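PDB 2QDR: uncharacterized protein from Nostoc punctiforme, which is of unknown function but has a double-stranded beta-helix (cupin) fold and is thought to be a dioxygenase. Local coordinates for residues Y53-T58 / C249-Y254; T199-Q204 / A293-Y298; K231-Q236 / F267-R272. One frame throughout, in Å; residues are numbered along the deposited sequence.

Contact 1: Y53-T58 / C249-Y254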
loop_
_atom_site.group_PDB
_atom_site.type_symbol
_atom_site.label_atom_id
_atom_site.label_comp_id
_atom_site.label_asym_id
_atom_site.label_seq_id
_atom_site.Cartn_x
_atom_site.Cartn_y
_atom_site.Cartn_z
ATOM N N TYR A 53 -8.247 35.114 16.951
ATOM C CA TYR A 53 -8.754 33.891 17.570
ATOM C C TYR A 53 -9.340 34.286 18.910
ATOM O O TYR A 53 -8.817 35.203 19.553
ATOM C CB TYR A 53 -7.656 32.829 17.761
ATOM C CG TYR A 53 -6.462 33.254 18.616
ATOM C CD1 TYR A 53 -6.494 33.168 20.005
ATOM C CD2 TYR A 53 -5.291 33.726 18.025
ATOM C CE1 TYR A 53 -5.413 33.568 20.776
ATOM C CE2 TYR A 53 -4.203 34.124 18.791
ATOM C CZ TYR A 53 -4.269 34.038 20.165
ATOM O OH TYR A 53 -3.197 34.421 20.936
ATOM N N GLN A 54 -10.443 33.653 19.307
ATOM C CA GLN A 54 -11.075 33.935 20.603
ATOM C C GLN A 54 -11.503 32.633 21.261
ATOM O O GLN A 54 -12.163 31.818 20.623
ATOM C CB GLN A 54 -12.287 34.838 20.467
ATOM C CG GLN A 54 -12.020 36.168 19.791
ATOM C CD GLN A 54 -13.227 37.077 19.832
ATOM O OE1 GLN A 54 -13.999 37.050 20.785
ATOM N NE2 GLN A 54 -13.370 37.922 18.824
ATOM N N PHE A 55 -11.125 32.456 22.532
ATOM C CA PHE A 55 -11.448 31.271 23.301
ATOM C C PHE A 55 -12.188 31.655 24.571
ATOM O O PHE A 55 -11.822 32.637 25.218
ATOM C CB PHE A 55 -10.183 30.535 23.742
ATOM C CG PHE A 55 -9.141 30.370 22.670
ATOM C CD1 PHE A 55 -9.471 29.833 21.440
ATOM C CD2 PHE A 55 -7.791 30.621 22.946
ATOM C CE1 PHE A 55 -8.503 29.639 20.448
ATOM C CE2 PHE A 55 -6.799 30.414 21.967
ATOM C CZ PHE A 55 -7.164 29.926 20.713
ATOM N N PHE A 56 -13.203 30.879 24.949
ATOM C CA PHE A 56 -13.950 31.150 26.186
ATOM C C PHE A 56 -14.761 29.951 26.696
ATOM O O PHE A 56 -15.125 29.047 25.938
ATOM C CB PHE A 56 -14.864 32.378 26.041
ATOM C CG PHE A 56 -15.835 32.298 24.908
ATOM C CD1 PHE A 56 -15.492 32.787 23.652
ATOM C CD2 PHE A 56 -17.108 31.775 25.099
ATOM C CE1 PHE A 56 -16.392 32.740 22.603
ATOM C CE2 PHE A 56 -18.016 31.721 24.051
ATOM C CZ PHE A 56 -17.661 32.211 22.803
ATOM N N ASP A 57 -15.021 29.977 28.001
ATOM C CA ASP A 57 -15.769 28.957 28.693
ATOM C C ASP A 57 -17.238 29.261 28.466
ATOM O O ASP A 57 -17.698 30.338 28.828
ATOM C CB ASP A 57 -15.422 28.992 30.192
ATOM C CG ASP A 57 -16.054 27.856 31.003
ATOM O OD1 ASP A 57 -16.722 26.958 30.441
ATOM O OD2 ASP A 57 -15.865 27.868 32.241
ATOM N N THR A 58 -17.970 28.324 27.862
ATOM C CA THR A 58 -19.410 28.501 27.617
ATOM C C THR A 58 -20.224 28.489 28.929
ATOM O O THR A 58 -21.329 29.042 28.953
ATOM C CB THR A 58 -19.983 27.463 26.615
ATOM O OG1 THR A 58 -19.788 26.124 27.103
ATOM C CG2 THR A 58 -19.313 27.617 25.253
ATOM N N CYS A 249 -6.675 20.934 25.694
ATOM C CA CYS A 249 -5.652 21.337 24.740
ATOM C C CYS A 249 -5.202 22.760 25.025
ATOM O O CYS A 249 -5.999 23.697 24.972
ATOM C CB CYS A 249 -6.108 21.224 23.298
ATOM S SG CYS A 249 -4.760 21.657 22.180
ATOM N N ASP A 250 -3.928 22.895 25.387
ATOM C CA ASP A 250 -3.332 24.190 25.654
ATOM C C ASP A 250 -3.047 24.774 24.298
ATOM O O ASP A 250 -2.497 24.085 23.458
ATOM C CB ASP A 250 -2.026 24.102 26.458
ATOM C CG ASP A 250 -2.219 23.531 27.849
ATOM O OD1 ASP A 250 -3.340 23.568 28.372
ATOM O OD2 ASP A 250 -1.236 23.068 28.445
ATOM N N VAL A 251 -3.493 26.001 24.067
ATOM C CA VAL A 251 -3.233 26.704 22.818
ATOM C C VAL A 251 -2.686 28.056 23.304
ATOM O O VAL A 251 -3.430 28.939 23.728
ATOM C CB VAL A 251 -4.453 26.727 21.851
ATOM C CG1 VAL A 251 -5.758 27.121 22.554
ATOM C CG2 VAL A 251 -4.155 27.623 20.658
ATOM N N GLY A 252 -1.357 28.162 23.305
ATOM C CA GLY A 252 -0.672 29.342 23.786
ATOM C C GLY A 252 -0.716 29.182 25.287
ATOM O O GLY A 252 -0.464 28.097 25.791
ATOM N N ASP A 253 -1.074 30.247 25.989
ATOM C CA ASP A 253 -1.183 30.205 27.460
ATOM C C ASP A 253 -2.654 29.997 27.936
ATOM O O ASP A 253 -2.923 30.103 29.128
ATOM C CB ASP A 253 -0.482 31.419 28.127
ATOM C CG ASP A 253 -0.977 32.761 27.613
ATOM O OD1 ASP A 253 -1.670 32.793 26.562
ATOM O OD2 ASP A 253 -0.643 33.789 28.246
ATOM N N TYR A 254 -3.573 29.672 27.014
ATOM C CA TYR A 254 -4.973 29.402 27.329
ATOM C C TYR A 254 -5.153 27.901 27.290
ATOM O O TYR A 254 -4.626 27.251 26.389
ATOM C CB TYR A 254 -5.923 30.037 26.309
ATOM C CG TYR A 254 -7.398 29.919 26.667
ATOM C CD1 TYR A 254 -8.159 28.806 26.294
ATOM C CD2 TYR A 254 -8.038 30.937 27.371
ATOM C CE1 TYR A 254 -9.524 28.718 26.629
ATOM C CE2 TYR A 254 -9.387 30.851 27.718
ATOM C CZ TYR A 254 -10.122 29.752 27.345
ATOM O OH TYR A 254 -11.448 29.700 27.698
#
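Phe55 and Tyr254 carry most of this contact, which buries 228 Å² in all, and no hydrogen bond spans the two segments. The aromatic part is a CH-pi contact: Phe55 CB lies over one face of the Tyr254 ring, 3.6 Å from its centroid and 17° off the ring normal. The two side chains run past each other in opposite directions. The rings themselves meet obliquely, their planes inclined at 42°, and Phe55 CD2 comes within 3.8 Å of Tyr254 CG. CG of Tyr254 is anti to the backbone N (chi1 -174°), and the ring beyond it lies against Phe55 CB.

The aliphatic part involves Val251, which meets Phe55 tip to tip. Val251 CG1 sits over a face of the Phe55 ring, 3.5 Å from Phe55 CE2, while Val251 CG2 approaches Phe55 CZ at 3.8 Å. Val251 and Tyr254 are the two ends of a type II' turn, in which the closing bond from Tyr254 N to Val251 O is weak (3.4 Å) and the reverse bond, Val251 N to Tyr254 O, is 2.9 Å. This turn places both side chains around one phenylalanine.

The polar end of the tyrosine lies beside the backbone of strand 54-57, with Tyr254 OH 3.3 Å from Phe56 CA and hydrogen-bonded to His260 ND1. Phe56 points away and meets Tyr261. Within this chain strand 54-57 is outermost in its sheet, paired with strand 260-264, whereas strand 248-251 belongs to a second sheet beside strand 268-275. The hairpin turn thus leans on the margin of the first sheet, with Leu270 and Trp262 also against Phe55.

Contact 2: T199-Q204 / A293-Y298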
loop_
_atom_site.group_PDB
_atom_site.type_symbol
_atom_site.label_atom_id
_atom_site.label_comp_id
_atom_site.label_asym_id
_atom_site.label_seq_id
_atom_site.Cartn_x
_atom_site.Cartn_y
_atom_site.Cartn_z
ATOM N N THR A 199 -5.210 17.538 7.591
ATOM C CA THR A 199 -4.022 18.430 7.639
ATOM C C THR A 199 -2.705 17.735 8.022
ATOM O O THR A 199 -2.702 16.712 8.715
ATOM C CB THR A 199 -4.196 19.600 8.624
ATOM O OG1 THR A 199 -4.475 19.071 9.925
ATOM C CG2 THR A 199 -5.322 20.538 8.177
ATOM N N VAL A 200 -1.603 18.328 7.560
ATOM C CA VAL A 200 -0.233 17.839 7.803
ATOM C C VAL A 200 0.224 18.008 9.267
ATOM O O VAL A 200 1.013 17.199 9.778
ATOM C CB VAL A 200 0.792 18.542 6.823
ATOM C CG1 VAL A 200 2.271 18.239 7.172
ATOM C CG2 VAL A 200 0.481 18.180 5.355
ATOM N N GLN A 201 -0.279 19.047 9.935
ATOM C CA GLN A 201 0.089 19.332 11.327
ATOM C C GLN A 201 -0.589 18.388 12.347
ATOM O O GLN A 201 0.022 18.067 13.380
ATOM C CB GLN A 201 -0.226 20.782 11.710
ATOM C CG GLN A 201 0.441 21.935 10.886
ATOM C CD GLN A 201 -0.255 22.290 9.571
ATOM O OE1 GLN A 201 -1.254 21.682 9.189
ATOM N NE2 GLN A 201 0.262 23.308 8.894
ATOM N N PHE A 202 -1.829 17.961 12.063
ATOM C CA PHE A 202 -2.590 17.044 12.933
ATOM C C PHE A 202 -2.495 15.566 12.496
ATOM O O PHE A 202 -3.510 14.874 12.437
ATOM C CB PHE A 202 -4.065 17.481 13.016
ATOM C CG PHE A 202 -4.283 18.779 13.744
ATOM C CD1 PHE A 202 -4.143 19.994 13.100
ATOM C CD2 PHE A 202 -4.675 18.783 15.077
ATOM C CE1 PHE A 202 -4.380 21.183 13.776
ATOM C CE2 PHE A 202 -4.904 19.974 15.751
ATOM C CZ PHE A 202 -4.745 21.164 15.097
ATOM N N VAL A 203 -1.282 15.095 12.187
ATOM C CA VAL A 203 -1.035 13.686 11.797
ATOM C C VAL A 203 -1.291 12.723 12.986
ATOM O O VAL A 203 -1.832 11.634 12.789
ATOM C CB VAL A 203 0.421 13.473 11.172
ATOM C CG1 VAL A 203 0.882 11.992 11.147
ATOM C CG2 VAL A 203 0.506 14.072 9.781
ATOM N N GLN A 204 -0.922 13.146 14.204
ATOM C CA GLN A 204 -1.108 12.367 15.439
ATOM C C GLN A 204 -2.456 12.709 16.053
ATOM O O GLN A 204 -2.563 13.209 17.180
ATOM C CB GLN A 204 0.032 12.630 16.433
ATOM C CG GLN A 204 1.459 12.281 15.974
ATOM C CD GLN A 204 1.684 10.795 15.660
ATOM O OE1 GLN A 204 2.483 10.137 16.326
ATOM N NE2 GLN A 204 0.966 10.262 14.671
ATOM N N ALA A 293 -1.106 25.018 0.656
ATOM C CA ALA A 293 -1.056 26.330 1.316
ATOM C C ALA A 293 -2.367 26.778 2.001
ATOM O O ALA A 293 -2.684 27.973 2.025
ATOM C CB ALA A 293 -0.553 27.410 0.317
ATOM N N THR A 294 -3.118 25.821 2.548
ATOM C CA THR A 294 -4.381 26.114 3.259
ATOM C C THR A 294 -4.185 26.179 4.783
ATOM O O THR A 294 -5.005 26.784 5.452
ATOM C CB THR A 294 -5.524 25.112 2.918
ATOM O OG1 THR A 294 -5.131 23.773 3.253
ATOM C CG2 THR A 294 -5.901 25.205 1.425
ATOM N N VAL A 295 -3.165 25.504 5.329
ATOM C CA VAL A 295 -2.846 25.543 6.765
ATOM C C VAL A 295 -1.351 25.763 6.728
ATOM O O VAL A 295 -0.600 24.867 6.345
ATOM C CB VAL A 295 -3.233 24.274 7.528
ATOM C CG1 VAL A 295 -2.950 24.425 9.035
ATOM C CG2 VAL A 295 -4.709 23.967 7.318
ATOM N N LEU A 296 -0.928 26.962 7.121
ATOM C CA LEU A 296 0.469 27.372 7.052
ATOM C C LEU A 296 1.156 27.388 8.405
ATOM O O LEU A 296 0.806 28.203 9.259
ATOM C CB LEU A 296 0.523 28.791 6.461
ATOM C CG LEU A 296 -0.359 29.085 5.242
ATOM C CD1 LEU A 296 -0.240 30.551 4.821
ATOM C CD2 LEU A 296 -0.004 28.164 4.112
ATOM N N SER A 297 2.115 26.487 8.614
ATOM C CA SER A 297 2.867 26.468 9.872
ATOM C C SER A 297 3.765 27.705 9.921
ATOM O O SER A 297 4.424 28.034 8.937
ATOM C CB SER A 297 3.668 25.186 10.049
ATOM O OG SER A 297 2.782 24.098 10.255
ATOM N N TYR A 298 3.762 28.374 11.074
ATOM C CA TYR A 298 4.499 29.617 11.310
ATOM C C TYR A 298 5.297 29.556 12.621
ATOM O O TYR A 298 4.778 29.096 13.635
ATOM C CB TYR A 298 3.468 30.757 11.286
ATOM C CG TYR A 298 3.960 32.139 11.631
ATOM C CD1 TYR A 298 4.963 32.746 10.888
ATOM C CD2 TYR A 298 3.321 32.904 12.623
ATOM C CE1 TYR A 298 5.386 34.051 11.182
ATOM C CE2 TYR A 298 3.730 34.213 12.913
ATOM C CZ TYR A 298 4.759 34.779 12.187
ATOM O OH TYR A 298 5.190 36.053 12.484
#
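Gln201 NE2 donates two hydrogen bonds to segment 293-298, one to Val295 O at 3.1 Å and one to Ser297 OG at 3.0 Å. Both are fairly straight, with N-H...acceptor angles of about 160°, and both acceptors lie within a few degrees of the amide plane of Gln201. Two bonds in that plane would fix the rotation of the amide. At the carbonyl end the geometry differs: NE2 stands well above the plane of the Val295 carbonyl, 74° out of it. The glutamine chain is bent at chi2 (82°), which turns CD aside from a straight course.

Around these two bonds, Val295 crosses the glutamine side chain, its CG1 lying next to Gln201 OE1, and Gln201 CG lies beside Ser297 OG. Farther out, Thr199 and Val295 cross at about a right angle and touch through their methyl groups, Thr199 CG2 to Val295 CG2 at 3.6 Å. Leu289 backs both of these residues, and Met234 packs on Gln201 and Val295. Leu296, turned away from the loop, packs on Ala186 of a second subunit.

Gln201 thus tethers a loop to a strand: residues 199-204 link strands 195-196 and 205-212 of one sheet, and the glutamine joins that link to the start of strand 296-298 in another sheet of the double-stranded beta-helix fold.

Contact 3: K231-Q236 / F267-R272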
loop_
_atom_site.group_PDB
_atom_site.type_symbol
_atom_site.label_atom_id
_atom_site.label_comp_id
_atom_site.label_asym_id
_atom_site.label_seq_id
_atom_site.Cartn_x
_atom_site.Cartn_y
_atom_site.Cartn_z
ATOM N N LYS A 231 4.003 21.881 17.464
ATOM C CA LYS A 231 5.317 22.553 17.320
ATOM C C LYS A 231 5.346 24.008 16.900
ATOM O O LYS A 231 6.146 24.756 17.451
ATOM C CB LYS A 231 6.249 21.698 16.401
ATOM C CG LYS A 231 6.489 20.300 17.003
ATOM C CD LYS A 231 6.772 19.212 15.979
ATOM C CE LYS A 231 6.660 17.826 16.647
ATOM N NZ LYS A 231 6.723 16.708 15.676
ATOM N N TYR A 232 4.482 24.425 15.970
ATOM C CA TYR A 232 4.498 25.791 15.465
ATOM C C TYR A 232 3.135 26.461 15.547
ATOM O O TYR A 232 2.154 25.849 15.950
ATOM C CB TYR A 232 4.938 25.738 14.001
ATOM C CG TYR A 232 5.955 24.656 13.696
ATOM C CD1 TYR A 232 7.261 24.735 14.169
ATOM C CD2 TYR A 232 5.605 23.549 12.917
ATOM C CE1 TYR A 232 8.185 23.728 13.893
ATOM C CE2 TYR A 232 6.525 22.545 12.632
ATOM C CZ TYR A 232 7.810 22.641 13.117
ATOM O OH TYR A 232 8.723 21.644 12.826
ATOM N N GLN A 233 3.085 27.735 15.172
ATOM C CA GLN A 233 1.832 28.471 15.132
ATOM C C GLN A 233 1.207 28.115 13.792
ATOM O O GLN A 233 1.874 27.506 12.948
ATOM C CB GLN A 233 2.029 29.982 15.240
ATOM C CG GLN A 233 2.755 30.416 16.504
ATOM C CD GLN A 233 2.874 31.925 16.639
ATOM O OE1 GLN A 233 1.933 32.674 16.374
ATOM N NE2 GLN A 233 4.027 32.371 17.107
HETATM N N MSE A 234 -0.058 28.486 13.594
HETATM C CA MSE A 234 -0.762 28.202 12.338
HETATM C C MSE A 234 -1.583 29.365 11.793
HETATM O O MSE A 234 -2.512 29.841 12.438
HETATM C CB MSE A 234 -1.712 27.029 12.504
HETATM C CG MSE A 234 -1.053 25.699 12.770
HETATM SE SE MSE A 234 -2.501 24.417 13.047
HETATM C CE MSE A 234 -1.570 23.012 13.651
ATOM N N ILE A 235 -1.240 29.791 10.586
ATOM C CA ILE A 235 -1.964 30.843 9.906
ATOM C C ILE A 235 -3.108 30.069 9.231
ATOM O O ILE A 235 -2.870 29.162 8.422
ATOM C CB ILE A 235 -1.080 31.621 8.933
ATOM C CG1 ILE A 235 0.094 32.252 9.697
ATOM C CG2 ILE A 235 -1.925 32.672 8.196
ATOM C CD1 ILE A 235 1.179 32.825 8.834
ATOM N N GLN A 236 -4.336 30.398 9.618
ATOM C CA GLN A 236 -5.531 29.724 9.129
ATOM C C GLN A 236 -6.366 30.600 8.196
ATOM O O GLN A 236 -7.250 31.317 8.670
ATOM C CB GLN A 236 -6.370 29.263 10.334
ATOM C CG GLN A 236 -5.666 28.191 11.180
ATOM C CD GLN A 236 -6.526 27.612 12.312
ATOM O OE1 GLN A 236 -7.665 28.022 12.526
ATOM N NE2 GLN A 236 -5.968 26.652 13.044
ATOM N N PHE A 267 -7.791 34.069 8.415
ATOM C CA PHE A 267 -6.420 34.606 8.584
ATOM C C PHE A 267 -5.997 34.856 10.043
ATOM O O PHE A 267 -5.185 35.734 10.308
ATOM C CB PHE A 267 -6.181 35.856 7.701
ATOM C CG PHE A 267 -6.532 35.635 6.253
ATOM C CD1 PHE A 267 -5.673 34.925 5.417
ATOM C CD2 PHE A 267 -7.730 36.133 5.722
ATOM C CE1 PHE A 267 -6.001 34.707 4.077
ATOM C CE2 PHE A 267 -8.061 35.923 4.378
ATOM C CZ PHE A 267 -7.195 35.203 3.558
ATOM N N SER A 268 -6.526 34.056 10.969
ATOM C CA SER A 268 -6.145 34.134 12.371
ATOM C C SER A 268 -4.834 33.381 12.495
ATOM O O SER A 268 -4.561 32.488 11.705
ATOM C CB SER A 268 -7.183 33.482 13.274
ATOM O OG SER A 268 -8.441 34.094 13.146
ATOM N N THR A 269 -4.029 33.740 13.481
ATOM C CA THR A 269 -2.735 33.102 13.705
ATOM C C THR A 269 -2.820 32.339 15.022
ATOM O O THR A 269 -2.609 32.910 16.097
ATOM C CB THR A 269 -1.611 34.141 13.699
ATOM O OG1 THR A 269 -1.649 34.853 12.458
ATOM C CG2 THR A 269 -0.240 33.468 13.872
ATOM N N LEU A 270 -3.141 31.051 14.931
ATOM C CA LEU A 270 -3.304 30.218 16.124
ATOM C C LEU A 270 -1.987 29.815 16.778
ATOM O O LEU A 270 -1.095 29.318 16.090
ATOM C CB LEU A 270 -4.136 28.955 15.827
ATOM C CG LEU A 270 -5.660 29.168 15.771
ATOM C CD1 LEU A 270 -6.265 29.370 17.179
ATOM C CD2 LEU A 270 -6.084 30.327 14.843
ATOM N N PRO A 271 -1.861 30.023 18.111
ATOM C CA PRO A 271 -0.631 29.615 18.796
ATOM C C PRO A 271 -0.390 28.112 18.801
ATOM O O PRO A 271 -1.215 27.340 18.327
ATOM C CB PRO A 271 -0.863 30.078 20.246
ATOM C CG PRO A 271 -1.943 31.097 20.181
ATOM C CD PRO A 271 -2.800 30.685 19.047
ATOM N N ARG A 272 0.743 27.718 19.359
ATOM C CA ARG A 272 1.136 26.327 19.447
ATOM C C ARG A 272 0.134 25.557 20.298
ATOM O O ARG A 272 -0.338 26.080 21.297
ATOM C CB ARG A 272 2.517 26.263 20.074
ATOM C CG ARG A 272 3.197 24.921 20.133
ATOM C CD ARG A 272 4.568 25.100 20.795
ATOM N NE ARG A 272 5.441 23.955 20.589
ATOM C CZ ARG A 272 6.706 23.841 21.008
ATOM N NH1 ARG A 272 7.306 24.799 21.708
ATOM N NH2 ARG A 272 7.386 22.739 20.729
HETATM O O HOH W 1 -0.519 26.097 16.133
#
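Lys231 and Arg272 meet at a flat group, the guanidinium of Arg272, with Lys231 O over one of its faces. The nearest pair, Lys231 O and Arg272 NE, is 3.3 Å apart but too poorly angled for a hydrogen bond; Arg272 NE instead forms a salt bridge with Asp229. An extended side chain, its CG anti to the backbone N (chi1 -174°), carries the guanidinium there. Lys231 CB also lies over the centre of one face of the Tyr232 ring.

Beyond this end the segments form an antiparallel beta pair of the double-stranded beta-helix fold, the axes of strands 233-236 and 268-270 being 4.5 Å apart with their directions at 157°. Met234, modelled as selenomethionine, and Leu270 make the hydrogen-bonded pair: Met234 N donates to Leu270 O and Leu270 N to Met234 O, each at 2.8 Å. Toward residues 267-268 there are two further backbone hydrogen bonds, Gln236 N to Ser268 O and Phe267 N to Gln236 O. Ile235 and Thr269 are a non-hydrogen-bonded pair, their CA atoms 4.5 Å apart, and their side chains lie side by side, pointing the same way.

That face of Ile235 and Thr269 looks to a second subunit, whose Trp127 packs on Ile235 and donates from NE1 to Thr269 OG1. On the face of Met234 and Leu270, the Gln236 side chain crosses Leu270 at about a right angle and touches its CG and CD2; an unidentified ligand lies about 3 Å from the Gln236 side chain. Gln233 crosses Thr269 obliquely, bringing Gln233 OE1 to 3.4 Å from Thr269 CG2.

Where direct pairing ends, one water bridges the backbones, 2.7 Å from Tyr232 O and 2.6 Å from Pro271 O.

In the fold
From the N terminus, strand 54-57 comes first; its partner, the turn at 249-254, comes 191 residues later and closes contact 1. Segment 199-204 opens contact 2 before that, and 293-298 closes it near the C terminus, so contacts 1 and 2 cross. Contact 3 lies wholly between the two segments of contact 2 but crosses contact 1, since 249-254 falls between 231-236 and 267-272. All three reach one sheet: strand 233-236 has 268-275 on one side and 296-298 on the other, with Leu296 O 2.9 Å from Ile235 N, while strand 248-251 neighbours 268-275. Contacts 1 and 2 fasten this sheet to parts of the seven-stranded sheet.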